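Local atomic coordinates of HpcE (Thermus thermophilus, PDB entry 1WZO), a protein that probably catalyses the isomerisation of 2-hydroxyhepta-2,4-diene-1,7-dioate, as a member of the fumarylacetoacetate hydrolase family. Residues A29-P32 against E33-T36; Q221-P224 against G225-M228. One frame throughout, in Å; residues are numbered along the deposited sequence.

Contact 1. Residues A29-P32 against E33-T36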
ATOM      1  N   ALA B  29     -25.228  -4.402 -12.426  1.00 37.65           N
ATOM      2  CA  ALA B  29     -24.556  -4.836 -13.644  1.00 36.86           C
ATOM      3  C   ALA B  29     -24.007  -3.681 -14.472  1.00 37.08           C
ATOM      4  O   ALA B  29     -24.538  -2.570 -14.450  1.00 37.05           O
ATOM      5  CB  ALA B  29     -25.508  -5.672 -14.493  1.00 36.82           C
ATOM      6  N   HIS B  30     -22.933  -3.969 -15.202  1.00 36.99           N
ATOM      7  CA  HIS B  30     -22.271  -2.998 -16.066  1.00 35.18           C
ATOM      8  C   HIS B  30     -21.921  -3.691 -17.376  1.00 35.94           C
ATOM      9  O   HIS B  30     -21.484  -4.845 -17.375  1.00 35.32           O
ATOM     10  CB  HIS B  30     -20.972  -2.510 -15.427  1.00 32.80           C
ATOM     11  CG  HIS B  30     -21.159  -1.781 -14.134  1.00 31.29           C
ATOM     12  ND1 HIS B  30     -21.145  -0.406 -14.050  1.00 28.88           N
ATOM     13  CD2 HIS B  30     -21.332  -2.235 -12.870  1.00 29.97           C
ATOM     14  CE1 HIS B  30     -21.299  -0.043 -12.789  1.00 29.57           C
ATOM     15  NE2 HIS B  30     -21.415  -1.134 -12.053  1.00 30.02           N
ATOM     16  N   ARG B  31     -22.119  -3.003 -18.493  1.00 37.57           N
ATOM     17  CA  ARG B  31     -21.763  -3.580 -19.782  1.00 39.37           C
ATOM     18  C   ARG B  31     -20.284  -3.271 -19.978  1.00 39.02           C
ATOM     19  O   ARG B  31     -19.839  -2.155 -19.709  1.00 39.52           O
ATOM     20  CB  ARG B  31     -22.558  -2.940 -20.922  1.00 42.80           C
ATOM     21  CG  ARG B  31     -24.061  -3.162 -20.877  1.00 46.10           C
ATOM     22  CD  ARG B  31     -24.683  -2.774 -22.210  1.00 48.82           C
ATOM     23  NE  ARG B  31     -24.227  -1.458 -22.651  1.00 52.27           N
ATOM     24  CZ  ARG B  31     -24.561  -0.895 -23.808  1.00 54.12           C
ATOM     25  NH1 ARG B  31     -25.359  -1.532 -24.654  1.00 55.27           N
ATOM     26  NH2 ARG B  31     -24.092   0.306 -24.120  1.00 55.51           N
ATOM     27  N   PRO B  32     -19.501  -4.254 -20.440  1.00 39.27           N
ATOM     28  CA  PRO B  32     -18.064  -4.057 -20.663  1.00 38.56           C
ATOM     29  C   PRO B  32     -17.747  -2.793 -21.464  1.00 39.02           C
ATOM     30  O   PRO B  32     -16.896  -1.991 -21.074  1.00 37.25           O
ATOM     31  CB  PRO B  32     -17.664  -5.328 -21.401  1.00 37.85           C
ATOM     32  CG  PRO B  32     -18.556  -6.354 -20.761  1.00 38.43           C
ATOM     33  CD  PRO B  32     -19.891  -5.646 -20.726  1.00 38.84           C
ATOM     34  N   GLU B  33     -18.451  -2.624 -22.581  1.00 38.97           N
ATOM     35  CA  GLU B  33     -18.271  -1.479 -23.467  1.00 39.33           C
ATOM     36  C   GLU B  33     -18.452  -0.136 -22.764  1.00 38.84           C
ATOM     37  O   GLU B  33     -18.009   0.899 -23.268  1.00 38.54           O
ATOM     38  CB  GLU B  33     -19.263  -1.572 -24.628  1.00 42.25           C
ATOM     39  CG  GLU B  33     -20.718  -1.420 -24.192  1.00 44.76           C
ATOM     40  CD  GLU B  33     -21.707  -1.773 -25.289  1.00 48.05           C
ATOM     41  OE1 GLU B  33     -21.628  -1.175 -26.386  1.00 49.79           O
ATOM     42  OE2 GLU B  33     -22.567  -2.648 -25.046  1.00 48.25           O
ATOM     43  N   ASP B  34     -19.109  -0.146 -21.607  1.00 37.64           N
ATOM     44  CA  ASP B  34     -19.345   1.090 -20.869  1.00 37.39           C
ATOM     45  C   ASP B  34     -18.335   1.337 -19.754  1.00 36.52           C
ATOM     46  O   ASP B  34     -18.383   2.372 -19.089  1.00 36.12           O
ATOM     47  CB  ASP B  34     -20.753   1.093 -20.265  1.00 39.32           C
ATOM     48  CG  ASP B  34     -21.841   0.942 -21.311  1.00 40.67           C
ATOM     49  OD1 ASP B  34     -21.697   1.523 -22.408  1.00 40.61           O
ATOM     50  OD2 ASP B  34     -22.846   0.252 -21.027  1.00 41.02           O
ATOM     51  N   VAL B  35     -17.419   0.397 -19.550  1.00 34.04           N
ATOM     52  CA  VAL B  35     -16.431   0.543 -18.489  1.00 32.07           C
ATOM     53  C   VAL B  35     -14.992   0.459 -18.987  1.00 29.63           C
ATOM     54  O   VAL B  35     -14.732   0.094 -20.131  1.00 27.78           O
ATOM     55  CB  VAL B  35     -16.627  -0.543 -17.402  1.00 32.13           C
ATOM     56  CG1 VAL B  35     -18.060  -0.512 -16.890  1.00 34.95           C
ATOM     57  CG2 VAL B  35     -16.301  -1.912 -17.966  1.00 33.95           C
ATOM     58  N   THR B  36     -14.058   0.809 -18.113  1.00 26.46           N
ATOM     59  CA  THR B  36     -12.645   0.735 -18.456  1.00 24.69           C
ATOM     60  C   THR B  36     -12.053  -0.415 -17.654  1.00 21.26           C
ATOM     61  O   THR B  36     -12.055  -0.384 -16.426  1.00 20.94           O
ATOM     62  CB  THR B  36     -11.913   2.034 -18.098  1.00 25.02           C
ATOM     63  OG1 THR B  36     -12.494   3.119 -18.830  1.00 27.41           O
ATOM     64  CG2 THR B  36     -10.437   1.926 -18.451  1.00 24.60           C
TER
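R31 folds over toward E33 and D34 because its chain, otherwise extended beyond CG, bends at chi3 (-49°), while E33 sets its CG between its own backbone N and carbonyl carbon (chi1 67°) and reaches back over the guanidinium. The two acids meet the arginine differently. D34 is gripped side-on at the edge of the guanidinium: R31 NE gives a nearly straight bond of 2.7 Å to D34 OD2, and R31 NH2 meets D34 OD1 at 3.2 Å on the syn lone pair of that oxygen. E33 instead lies flat on one face, its carboxylate plane turned 20° from that of the guanidinium. E33 OE2 sits 3.0 Å from R31 NH1, a salt bridge of charges alone, since no N-H points at the oxygen. Alongside this network the backbone makes a short 3-10 turn between strands 29-30 and 36-37, with D34 N bonded to R31 O at 2.9 Å and V35 N bonded to P32 O at 2.9 Å. V35 packs back on the chain before it: CG1 lies 3.8 Å from H30 CB, and CG2 packs against P32 O at 3.2 Å, while the valine also touches F6, A8 and L22. An alanine here would lose both methyls and is likely to open a gap beside H30 and loosen the turn's hold on strands 2-8 and 21-23. Edge and face pairing probably offset the arginine's charge on this exposed turn; the two bonds to D34 are likely to fix the rotation of that carboxylate, whereas the stacked E33, held by charge, is probably less constrained.

Contact 2. Residues Q221-P224 against G225-M228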
ATOM      1  N   GLN B 221       5.719 -12.801 -34.070  1.00 27.29           N
ATOM      2  CA  GLN B 221       6.150 -11.429 -34.300  1.00 27.95           C
ATOM      3  C   GLN B 221       4.958 -10.501 -34.511  1.00 27.71           C
ATOM      4  O   GLN B 221       4.007 -10.835 -35.221  1.00 27.59           O
ATOM      5  CB  GLN B 221       7.102 -11.354 -35.496  1.00 29.01           C
ATOM      6  CG  GLN B 221       7.462  -9.934 -35.903  1.00 30.74           C
ATOM      7  CD  GLN B 221       8.702  -9.869 -36.775  1.00 33.83           C
ATOM      8  OE1 GLN B 221       8.990 -10.797 -37.533  1.00 34.70           O
ATOM      9  NE2 GLN B 221       9.437  -8.766 -36.679  1.00 32.09           N
ATOM     10  N   VAL B 222       5.013  -9.332 -33.878  1.00 24.96           N
ATOM     11  CA  VAL B 222       3.935  -8.363 -33.990  1.00 23.68           C
ATOM     12  C   VAL B 222       4.467  -6.996 -34.398  1.00 24.36           C
ATOM     13  O   VAL B 222       5.649  -6.706 -34.229  1.00 25.64           O
ATOM     14  CB  VAL B 222       3.166  -8.246 -32.661  1.00 24.33           C
ATOM     15  CG1 VAL B 222       2.420  -9.545 -32.384  1.00 22.89           C
ATOM     16  CG2 VAL B 222       4.131  -7.943 -31.523  1.00 20.90           C
ATOM     17  N   ARG B 223       3.590  -6.162 -34.944  1.00 25.30           N
ATOM     18  CA  ARG B 223       3.990  -4.838 -35.396  1.00 26.32           C
ATOM     19  C   ARG B 223       2.975  -3.765 -35.013  1.00 25.22           C
ATOM     20  O   ARG B 223       1.846  -4.072 -34.623  1.00 26.24           O
ATOM     21  CB  ARG B 223       4.172  -4.858 -36.915  1.00 29.43           C
ATOM     22  CG  ARG B 223       5.148  -5.919 -37.396  1.00 31.23           C
ATOM     23  CD  ARG B 223       5.250  -5.926 -38.911  1.00 37.15           C
ATOM     24  NE  ARG B 223       6.194  -6.931 -39.391  1.00 38.86           N
ATOM     25  CZ  ARG B 223       6.033  -8.244 -39.249  1.00 41.18           C
ATOM     26  NH1 ARG B 223       4.957  -8.726 -38.638  1.00 41.07           N
ATOM     27  NH2 ARG B 223       6.955  -9.076 -39.718  1.00 41.91           N
ATOM     28  N   PRO B 224       3.369  -2.486 -35.109  1.00 24.67           N
ATOM     29  CA  PRO B 224       2.457  -1.392 -34.765  1.00 26.07           C
ATOM     30  C   PRO B 224       1.145  -1.546 -35.530  1.00 26.34           C
ATOM     31  O   PRO B 224       1.154  -1.838 -36.725  1.00 26.97           O
ATOM     32  CB  PRO B 224       3.232  -0.151 -35.198  1.00 25.88           C
ATOM     33  CG  PRO B 224       4.652  -0.549 -34.947  1.00 25.41           C
ATOM     34  CD  PRO B 224       4.691  -1.962 -35.496  1.00 25.63           C
ATOM     35  N   GLY B 225       0.026  -1.359 -34.840  1.00 26.27           N
ATOM     36  CA  GLY B 225      -1.264  -1.484 -35.492  1.00 26.53           C
ATOM     37  C   GLY B 225      -1.937  -2.826 -35.270  1.00 25.54           C
ATOM     38  O   GLY B 225      -3.159  -2.934 -35.381  1.00 27.36           O
ATOM     39  N   ASP B 226      -1.154  -3.854 -34.958  1.00 26.21           N
ATOM     40  CA  ASP B 226      -1.727  -5.175 -34.723  1.00 26.56           C
ATOM     41  C   ASP B 226      -2.547  -5.208 -33.445  1.00 27.52           C
ATOM     42  O   ASP B 226      -2.278  -4.461 -32.501  1.00 28.01           O
ATOM     43  CB  ASP B 226      -0.635  -6.243 -34.613  1.00 27.86           C
ATOM     44  CG  ASP B 226       0.066  -6.505 -35.926  1.00 29.07           C
ATOM     45  OD1 ASP B 226      -0.516  -6.179 -36.985  1.00 28.86           O
ATOM     46  OD2 ASP B 226       1.193  -7.053 -35.897  1.00 28.60           O
ATOM     47  N   VAL B 227      -3.550  -6.081 -33.425  1.00 25.97           N
ATOM     48  CA  VAL B 227      -4.403  -6.265 -32.262  1.00 25.06           C
ATOM     49  C   VAL B 227      -4.169  -7.694 -31.793  1.00 25.22           C
ATOM     50  O   VAL B 227      -4.508  -8.654 -32.487  1.00 23.75           O
ATOM     51  CB  VAL B 227      -5.896  -6.063 -32.609  1.00 25.89           C
ATOM     52  CG1 VAL B 227      -6.760  -6.337 -31.385  1.00 25.09           C
ATOM     53  CG2 VAL B 227      -6.124  -4.637 -33.097  1.00 26.08           C
ATOM     54  N   MET B 228      -3.563  -7.835 -30.621  1.00 23.25           N
ATOM     55  CA  MET B 228      -3.271  -9.153 -30.082  1.00 23.96           C
ATOM     56  C   MET B 228      -4.391  -9.649 -29.183  1.00 24.68           C
ATOM     57  O   MET B 228      -4.864  -8.924 -28.302  1.00 26.89           O
ATOM     58  CB  MET B 228      -1.959  -9.118 -29.292  1.00 22.38           C
ATOM     59  CG  MET B 228      -0.763  -8.643 -30.099  1.00 22.63           C
ATOM     60  SD  MET B 228       0.715  -8.419 -29.076  1.00 20.65           S
ATOM     61  CE  MET B 228       0.185  -7.045 -28.070  1.00 19.83           C
TER
HETATM   62  O   HOH W   1       2.268  -8.938 -37.719  1.00 41.57           O
HETATM   63  O   HOH W   2      -0.303  -3.760 -38.312  1.00 44.04           O
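Backbone and side chain of D226 both bond to R223, and these polar links run across the turn. D226 N donates to R223 O at 3.0 Å, closing a type II beta turn with P224 and G225 at its two central positions. G225 has a positive phi at which a side chain would collide with P224 O, which explains the glycine. In return, R223 N donates to D226 OD2 at 2.7 Å, arriving from above the carboxylate plane, 44° out of it.

Water adds a second kind of link. One molecule gives a hydrogen to D226 OD2 at 2.8 Å and accepts a weak bond from R223 NH1, lying at the edge of the guanidinium; another donates to both P224 O and D226 OD1, the latter at 2.8 Å. N176 ND2 also bonds to OD1.

The apolar part lies on the buried side, where V222 CG1 rests 3.9 Å from M228 SD, near the start of strand 227-232. The two side chains cross at about a right angle, and Y96 of strand 94-104 and I242 of strand 237-244 touch both.

Each carboxylate oxygen of D226 thus receives two donors, which would probably stabilise its negative charge and hold the group in a fixed rotation.

In the fold
From the N terminus, contact 1 comes first. It closes the short loop between strand 29-30, which pairs antiparallel with 21-23, and strand 36-37, which pairs antiparallel with 2-8, so it binds together neighbouring parts of the N-terminal strands. Much later in the chain, contact 2 closes the turn from the short, weakly bonded strand 221-222, beside 94-104, into strand 227-232, which lies between 237-244 and 170-175 in a five-stranded sheet; it joins two groups of strands. Contact 1 and contact 2 stand in series, neither nested nor crossed; the centres of contacts 1 and 2 are about 25 Å apart. Both illustrate how a local turn can redirect the chain from one strand pairing to the next.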